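Local coordinates for protein ATP phosphoribosyltransferase (Thermotoga maritima, PDB 1O63) that probably catalyses the first step of histidine biosynthesis, joining ATP to 5-phosphoribose 1-diphosphate to give phosphoribosyl-ATP, at residues Cys64-Asp67 against Val68-Lys72; Asn112-Gln115 against Arg116-Ser120; Thr183-Glu186 against Glu187-Phe191. All blocks are in the same frame, centred on the assembly; numbering follows the deposited sequence.

Contact 1 of 3, residues Cys64-Asp67 against Val68-Lys72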
loop_
_atom_site.group_PDB
_atom_site.type_symbol
_atom_site.label_atom_id
_atom_site.label_comp_id
_atom_site.label_asym_id
_atom_site.label_seq_id
_atom_site.Cartn_x
_atom_site.Cartn_y
_atom_site.Cartn_z
ATOM N N CYS A 64 -13.952 -6.694 -5.184
ATOM C CA CYS A 64 -12.950 -5.640 -5.248
ATOM C C CYS A 64 -13.415 -4.516 -6.171
ATOM O O CYS A 64 -14.373 -4.672 -6.927
ATOM C CB CYS A 64 -11.586 -6.184 -5.664
ATOM S SG CYS A 64 -11.603 -7.071 -7.240
ATOM N N GLY A 65 -12.816 -3.339 -6.058
ATOM C CA GLY A 65 -13.265 -2.221 -6.903
ATOM C C GLY A 65 -12.700 -2.306 -8.308
ATOM O O GLY A 65 -11.780 -3.045 -8.639
ATOM N N THR A 66 -13.200 -1.388 -9.167
ATOM C CA THR A 66 -12.732 -1.339 -10.544
ATOM C C THR A 66 -11.249 -0.997 -10.626
ATOM O O THR A 66 -10.548 -1.472 -11.529
ATOM C CB THR A 66 -13.545 -0.310 -11.369
ATOM O OG1 THR A 66 -14.937 -0.436 -11.021
ATOM C CG2 THR A 66 -13.379 -0.572 -12.855
ATOM N N ASP A 67 -10.747 -0.195 -9.720
ATOM C CA ASP A 67 -9.337 0.181 -9.672
ATOM C C ASP A 67 -8.474 -1.070 -9.562
ATOM O O ASP A 67 -7.534 -1.232 -10.350
ATOM C CB ASP A 67 -9.070 1.162 -8.527
ATOM C CG ASP A 67 -9.640 0.725 -7.200
ATOM O OD1 ASP A 67 -8.964 0.924 -6.163
ATOM O OD2 ASP A 67 -10.758 0.167 -7.133
ATOM N N VAL A 68 -8.777 -1.951 -8.617
ATOM C CA VAL A 68 -8.023 -3.200 -8.449
ATOM C C VAL A 68 -8.061 -4.010 -9.731
ATOM O O VAL A 68 -7.051 -4.479 -10.238
ATOM C CB VAL A 68 -8.567 -4.034 -7.283
ATOM C CG1 VAL A 68 -7.959 -5.425 -7.180
ATOM C CG2 VAL A 68 -8.376 -3.292 -5.947
ATOM N N LEU A 69 -9.278 -4.226 -10.262
ATOM C CA LEU A 69 -9.481 -5.035 -11.443
ATOM C C LEU A 69 -8.709 -4.557 -12.653
ATOM O O LEU A 69 -8.174 -5.377 -13.420
ATOM C CB LEU A 69 -10.982 -5.121 -11.789
ATOM C CG LEU A 69 -11.610 -6.512 -11.715
ATOM C CD1 LEU A 69 -11.203 -7.217 -10.441
ATOM C CD2 LEU A 69 -13.129 -6.460 -11.827
ATOM N N LEU A 70 -8.718 -3.235 -12.875
ATOM C CA LEU A 70 -8.028 -2.711 -14.064
ATOM C C LEU A 70 -6.539 -2.557 -13.808
ATOM O O LEU A 70 -5.777 -2.517 -14.766
ATOM C CB LEU A 70 -8.643 -1.410 -14.530
ATOM C CG LEU A 70 -9.651 -1.354 -15.643
ATOM C CD1 LEU A 70 -10.163 -2.693 -16.149
ATOM C CD2 LEU A 70 -10.831 -0.452 -15.275
ATOM N N GLU A 71 -6.111 -2.363 -12.552
ATOM C CA GLU A 71 -4.684 -2.184 -12.313
ATOM C C GLU A 71 -3.920 -3.502 -12.414
ATOM O O GLU A 71 -2.736 -3.524 -12.735
ATOM C CB GLU A 71 -4.456 -1.525 -10.942
ATOM C CG GLU A 71 -3.002 -1.354 -10.581
ATOM C CD GLU A 71 -2.267 -0.431 -11.548
ATOM O OE1 GLU A 71 -1.045 -0.515 -11.660
ATOM O OE2 GLU A 71 -2.939 0.397 -12.218
ATOM N N LYS A 72 -4.585 -4.587 -12.119
ATOM C CA LYS A 72 -3.986 -5.929 -12.048
ATOM C C LYS A 72 -4.881 -6.893 -12.806
ATOM O O LYS A 72 -5.947 -7.271 -12.294
ATOM C CB LYS A 72 -3.918 -6.278 -10.556
ATOM C CG LYS A 72 -3.668 -7.708 -10.165
ATOM C CD LYS A 72 -3.593 -7.835 -8.639
ATOM C CE LYS A 72 -3.216 -9.249 -8.217
ATOM N NZ LYS A 72 -2.987 -9.314 -6.745
#
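Val68, in the first turn of helix 66-71, leans back on Cys64 at the end of strand 61-65. Its CG1 lies 4.0 Å from Cys64 SG and also touches Cys64 CB; a chi1 of 172°, with CG1 anti to the backbone N, turns this methyl to the cysteine. Phe48 and Pro51 also pack against the valine. Beyond it, Leu69 CD1 approaches the same sulfur, but so closely that the detail is doubtful.

Asp67 CG stands between its own N and carbonyl carbon, which folds the carboxylate back along the chain. OD2 comes within 3.3 Å of Val68 N at an angle too poor for a hydrogen bond, and it fills the room that a side chain at Gly65, the N-cap residue, would need. The Asp67 carbonyl accepts Glu71 N at 2.9 Å, while Gly65 O takes Leu69 N at 3.2 Å in a nearly straight bond.

Thr66 and Leu70 lie alongside, pointing the same way, with Thr66 CG2 3.5 Å from Leu70 CD2. Thr66 OG1 is hydrogen-bonded to His173 NE2 and Arg171 N of strand 161-176. Backbone bonds thus fix the helix start directly after the strand, apolar contacts of Val68 and Leu70 link it to Cys64 and Thr66, and the threonine hydroxyl is satisfied by strand 161-176.

Contact 2 of 3, residues Asn112-Gln115 against Arg116-Ser120; sequences NVTQ and RYCES
Gln115 and Glu119, one helical turn apart, join through their side chains. Gln115 NE2 donates to Glu119 OE2 with the amide and carboxylate planes turned 68° apart; at 2.5 Å the bond is very short, and its exact length is doubtful. The glutamine reaches over because CG is anti to its N (chi1 167°) and the chain then bends at chi2. A leucine in place of Gln115 would probably leave the Glu119 carboxylate without this N-H donor and freer to turn.

Four backbone hydrogen bonds of the i to i+4 kind run beneath, from Arg116 N to Asn112 O at 2.8 Å through to Glu119 N to Gln115 O at 3.1 Å. Cys118 N meets Thr114 O almost straight, at 172°. Ser120 OG adds a 2.7 Å bond to Tyr117 O, in the carbonyl plane on a lone pair.

Two contacts are of van der Waals kind: Asn112 O lies over one face of the Arg116 guanidinium, offset toward the rim, and Cys118 SG sits 3.5 Å from Thr114 O.

Other bonds tie the turn to the rest of the fold. Arg116 NH1 is hydrogen-bonded to Leu70 O and Tyr117 OH to Asp165 OD2. The Cys118-Cys125 disulfide pins this helix to strand 125-129, in a beta-alpha-beta unit made of strand 104-108, helix 111-121 and strand 125-129.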
loop_
_atom_site.group_PDB
_atom_site.type_symbol
_atom_site.label_atom_id
_atom_site.label_comp_id
_atom_site.label_asym_id
_atom_site.label_seq_id
_atom_site.Cartn_x
_atom_site.Cartn_y
_atom_site.Cartn_z
ATOM N N ASN A 112 -0.291 0.831 -13.983
ATOM C CA ASN A 112 -0.756 0.197 -15.220
ATOM C C ASN A 112 -1.933 0.961 -15.814
ATOM O O ASN A 112 -2.022 1.162 -17.018
ATOM C CB ASN A 112 -1.122 -1.276 -15.007
ATOM C CG ASN A 112 0.088 -2.095 -14.585
ATOM O OD1 ASN A 112 1.201 -1.819 -15.014
ATOM N ND2 ASN A 112 -0.127 -3.066 -13.692
ATOM N N VAL A 113 -2.903 1.313 -14.931
ATOM C CA VAL A 113 -4.009 2.170 -15.359
ATOM C C VAL A 113 -3.464 3.443 -16.031
ATOM O O VAL A 113 -3.909 3.836 -17.093
ATOM C CB VAL A 113 -4.849 2.581 -14.130
ATOM C CG1 VAL A 113 -5.653 3.838 -14.397
ATOM C CG2 VAL A 113 -5.768 1.402 -13.772
ATOM N N THR A 114 -2.496 4.101 -15.394
ATOM C CA THR A 114 -1.937 5.348 -15.943
ATOM C C THR A 114 -1.227 5.067 -17.265
ATOM O O THR A 114 -1.440 5.781 -18.257
ATOM C CB THR A 114 -1.025 6.125 -15.015
ATOM O OG1 THR A 114 -0.352 7.180 -15.788
ATOM C CG2 THR A 114 0.094 5.306 -14.424
ATOM N N GLN A 115 -0.453 3.982 -17.332
ATOM C CA GLN A 115 0.226 3.657 -18.598
ATOM C C GLN A 115 -0.799 3.417 -19.698
ATOM O O GLN A 115 -0.634 3.912 -20.823
ATOM C CB GLN A 115 1.131 2.444 -18.418
ATOM C CG GLN A 115 1.638 1.845 -19.741
ATOM C CD GLN A 115 2.661 2.751 -20.393
ATOM O OE1 GLN A 115 3.258 3.598 -19.721
ATOM N NE2 GLN A 115 2.882 2.595 -21.692
ATOM N N ARG A 116 -1.895 2.711 -19.383
ATOM C CA ARG A 116 -2.940 2.462 -20.382
ATOM C C ARG A 116 -3.563 3.770 -20.858
ATOM O O ARG A 116 -3.943 3.934 -22.026
ATOM C CB ARG A 116 -4.014 1.544 -19.802
ATOM C CG ARG A 116 -4.964 0.925 -20.801
ATOM C CD ARG A 116 -5.871 -0.131 -20.157
ATOM N NE ARG A 116 -5.067 -1.203 -19.602
ATOM C CZ ARG A 116 -4.945 -1.536 -18.324
ATOM N NH1 ARG A 116 -5.641 -0.891 -17.395
ATOM N NH2 ARG A 116 -4.131 -2.539 -18.006
ATOM N N TYR A 117 -3.757 4.701 -19.925
ATOM C CA TYR A 117 -4.307 6.007 -20.249
ATOM C C TYR A 117 -3.381 6.742 -21.197
ATOM O O TYR A 117 -3.781 7.069 -22.334
ATOM C CB TYR A 117 -4.626 6.802 -18.977
ATOM C CG TYR A 117 -5.228 8.164 -19.295
ATOM C CD1 TYR A 117 -4.452 9.311 -19.224
ATOM C CD2 TYR A 117 -6.543 8.254 -19.757
ATOM C CE1 TYR A 117 -4.989 10.546 -19.563
ATOM C CE2 TYR A 117 -7.090 9.476 -20.085
ATOM C CZ TYR A 117 -6.304 10.616 -19.973
ATOM O OH TYR A 117 -6.841 11.852 -20.295
ATOM N N CYS A 118 -2.097 6.832 -20.874
ATOM C CA CYS A 118 -1.125 7.481 -21.756
ATOM C C CYS A 118 -1.138 6.896 -23.178
ATOM O O CYS A 118 -1.296 7.645 -24.158
ATOM C CB CYS A 118 0.264 7.462 -21.165
ATOM S SG CYS A 118 0.444 8.416 -19.605
ATOM N N GLU A 119 -1.168 5.586 -23.319
ATOM C CA GLU A 119 -1.214 4.929 -24.627
ATOM C C GLU A 119 -2.448 5.290 -25.417
ATOM O O GLU A 119 -2.384 5.561 -26.624
ATOM C CB GLU A 119 -1.191 3.394 -24.486
ATOM C CG GLU A 119 0.203 2.916 -24.086
ATOM C CD GLU A 119 0.142 1.576 -23.391
ATOM O OE1 GLU A 119 -0.923 0.933 -23.460
ATOM O OE2 GLU A 119 1.149 1.197 -22.774
ATOM N N SER A 120 -3.570 5.404 -24.729
ATOM C CA SER A 120 -4.821 5.800 -25.346
ATOM C C SER A 120 -4.743 7.249 -25.820
ATOM O O SER A 120 -5.570 7.681 -26.632
ATOM C CB SER A 120 -5.993 5.600 -24.390
ATOM O OG SER A 120 -6.195 6.751 -23.587
#

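Contact 3 of 3, residues Thr183-Glu186 against Glu187-Phe191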
loop_
_atom_site.group_PDB
_atom_site.type_symbol
_atom_site.label_atom_id
_atom_site.label_comp_id
_atom_site.label_asym_id
_atom_site.label_seq_id
_atom_site.Cartn_x
_atom_site.Cartn_y
_atom_site.Cartn_z
ATOM N N THR A 183 -15.435 -27.288 -9.197
ATOM C CA THR A 183 -15.555 -28.086 -8.004
ATOM C C THR A 183 -16.794 -27.895 -7.166
ATOM O O THR A 183 -17.289 -28.861 -6.563
ATOM C CB THR A 183 -14.299 -27.863 -7.102
ATOM O OG1 THR A 183 -14.136 -26.448 -6.895
ATOM C CG2 THR A 183 -13.063 -28.390 -7.816
ATOM N N LYS A 184 -17.320 -26.686 -7.030
ATOM C CA LYS A 184 -18.457 -26.401 -6.152
ATOM C C LYS A 184 -19.586 -25.754 -6.963
ATOM O O LYS A 184 -20.331 -24.888 -6.498
ATOM C CB LYS A 184 -18.022 -25.451 -5.035
ATOM C CG LYS A 184 -16.864 -25.900 -4.166
ATOM C CD LYS A 184 -16.644 -24.919 -2.999
ATOM C CE LYS A 184 -15.329 -25.194 -2.285
ATOM N NZ LYS A 184 -15.143 -24.342 -1.074
ATOM N N ARG A 185 -19.710 -26.206 -8.219
ATOM C CA ARG A 185 -20.654 -25.614 -9.134
ATOM C C ARG A 185 -22.003 -25.245 -8.603
ATOM O O ARG A 185 -22.324 -24.037 -8.538
ATOM C CB ARG A 185 -20.791 -26.452 -10.423
ATOM C CG ARG A 185 -21.595 -25.675 -11.465
ATOM C CD ARG A 185 -20.990 -25.848 -12.849
ATOM N NE ARG A 185 -21.270 -27.188 -13.390
ATOM C CZ ARG A 185 -21.785 -27.352 -14.606
ATOM N NH1 ARG A 185 -22.074 -26.292 -15.356
ATOM N NH2 ARG A 185 -22.017 -28.569 -15.073
ATOM N N GLU A 186 -22.861 -26.202 -8.185
ATOM C CA GLU A 186 -24.179 -25.811 -7.716
ATOM C C GLU A 186 -24.161 -24.963 -6.465
ATOM O O GLU A 186 -25.017 -24.071 -6.319
ATOM C CB GLU A 186 -25.145 -27.002 -7.505
ATOM C CG GLU A 186 -25.742 -27.495 -8.785
ATOM C CD GLU A 186 -26.857 -28.523 -8.668
ATOM O OE1 GLU A 186 -27.103 -29.181 -9.699
ATOM O OE2 GLU A 186 -27.487 -28.661 -7.609
ATOM N N GLU A 187 -23.276 -25.234 -5.515
ATOM C CA GLU A 187 -23.250 -24.380 -4.314
ATOM C C GLU A 187 -22.923 -22.932 -4.690
ATOM O O GLU A 187 -23.568 -21.993 -4.237
ATOM C CB GLU A 187 -22.251 -24.936 -3.299
ATOM C CG GLU A 187 -22.102 -24.090 -2.056
ATOM C CD GLU A 187 -21.226 -24.676 -0.980
ATOM O OE1 GLU A 187 -21.359 -24.215 0.195
ATOM O OE2 GLU A 187 -20.391 -25.569 -1.263
ATOM N N VAL A 188 -21.967 -22.722 -5.583
ATOM C CA VAL A 188 -21.607 -21.366 -6.028
ATOM C C VAL A 188 -22.761 -20.689 -6.750
ATOM O O VAL A 188 -23.179 -19.569 -6.449
ATOM C CB VAL A 188 -20.377 -21.435 -6.951
ATOM C CG1 VAL A 188 -20.186 -20.135 -7.727
ATOM C CG2 VAL A 188 -19.136 -21.759 -6.113
ATOM N N VAL A 189 -23.277 -21.383 -7.775
ATOM C CA VAL A 189 -24.368 -20.851 -8.579
ATOM C C VAL A 189 -25.517 -20.395 -7.710
ATOM O O VAL A 189 -26.088 -19.323 -7.915
ATOM C CB VAL A 189 -24.833 -21.869 -9.630
ATOM C CG1 VAL A 189 -26.188 -21.486 -10.229
ATOM C CG2 VAL A 189 -23.795 -22.001 -10.736
ATOM N N SER A 190 -25.894 -21.232 -6.734
ATOM C CA SER A 190 -27.000 -20.945 -5.839
ATOM C C SER A 190 -26.729 -19.751 -4.944
ATOM O O SER A 190 -27.590 -18.887 -4.704
ATOM C CB SER A 190 -27.295 -22.176 -4.963
ATOM O OG SER A 190 -28.305 -21.845 -4.027
ATOM N N PHE A 191 -25.523 -19.707 -4.354
ATOM C CA PHE A 191 -25.179 -18.548 -3.516
ATOM C C PHE A 191 -25.195 -17.282 -4.373
ATOM O O PHE A 191 -25.766 -16.261 -3.975
ATOM C CB PHE A 191 -23.816 -18.760 -2.842
ATOM C CG PHE A 191 -23.324 -17.535 -2.115
ATOM C CD1 PHE A 191 -23.784 -17.240 -0.849
ATOM C CD2 PHE A 191 -22.420 -16.678 -2.713
ATOM C CE1 PHE A 191 -23.355 -16.106 -0.181
ATOM C CE2 PHE A 191 -21.973 -15.545 -2.053
ATOM C CZ PHE A 191 -22.441 -15.267 -0.788
#
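Lys184, the N-cap residue of helix 185-204, touches both Val188 and Glu187. Its CB is 4.0 Å from Val188 CG2, and its extended chain runs beside that of Glu187, both pointing the same way, with Lys184 CD 4.2 Å from Glu187 OE2. The charged ends do not meet: Lys184 NZ remains 5.4 Å from Glu187 OE2 and makes its salt bridge to Asp60. In the backbone, Lys184 O accepts Val188 N at 2.9 Å, with a C=O...N angle of 175°, and Val188 CG2 closes on the same oxygen at 3.4 Å. Leu3 packs against Lys184, Glu187 and Val188.

Arg185 repeats the pattern one residue on. Its carbonyl oxygen takes Val189 N at 2.9 Å, and Val189 CG2 lies 3.3 Å from Arg185 O, since chi1 165° sets CG1 anti to the backbone N and CG2 beside it. Tyr181 of helix 178-183 touches both valines.

Glu186 O receives Ser190 N at 3.0 Å, less directly, since the donor is tilted 30° from the carbonyl plane. Of the glutamate side chain, CB touches Glu187 N.

Hydrogen bonding in this turn is therefore carried by the backbone, with valine methyls tucked against the carbonyls. Charges at this helix end are mixed: Glu186 and Glu187 would probably suit the positive end of the helix dipole, whereas Lys184 and Arg185 would oppose it. The lysine is salt-bridged to Asp60, with Glu187 near enough for what is probably a weaker attraction.

Overall arrangement
The three contacts follow one another along the chain, each at or within a helix of the mixed-sheet fold. Contact 1, centred about 4 Å from the chain centre, joins strand 61-65 to helix 66-71. Contact 2 lies on helix 111-121, its centre about 14 Å from that of contact 1, and the two touch: the Glu71 carboxylate reaches Asn112 N and Val113 N at the start of helix 111-121, in probable hydrogen bonds. Contact 3, where helix 185-204 begins, stands apart, its centre about 25 Å from the centre of contact 1 and about 37 Å from that of contact 2. Long strand 161-176 packs against contacts 1 and 2, so these are linked to each other and to the same strand, while contact 3 starts the C-terminal helix at the surface.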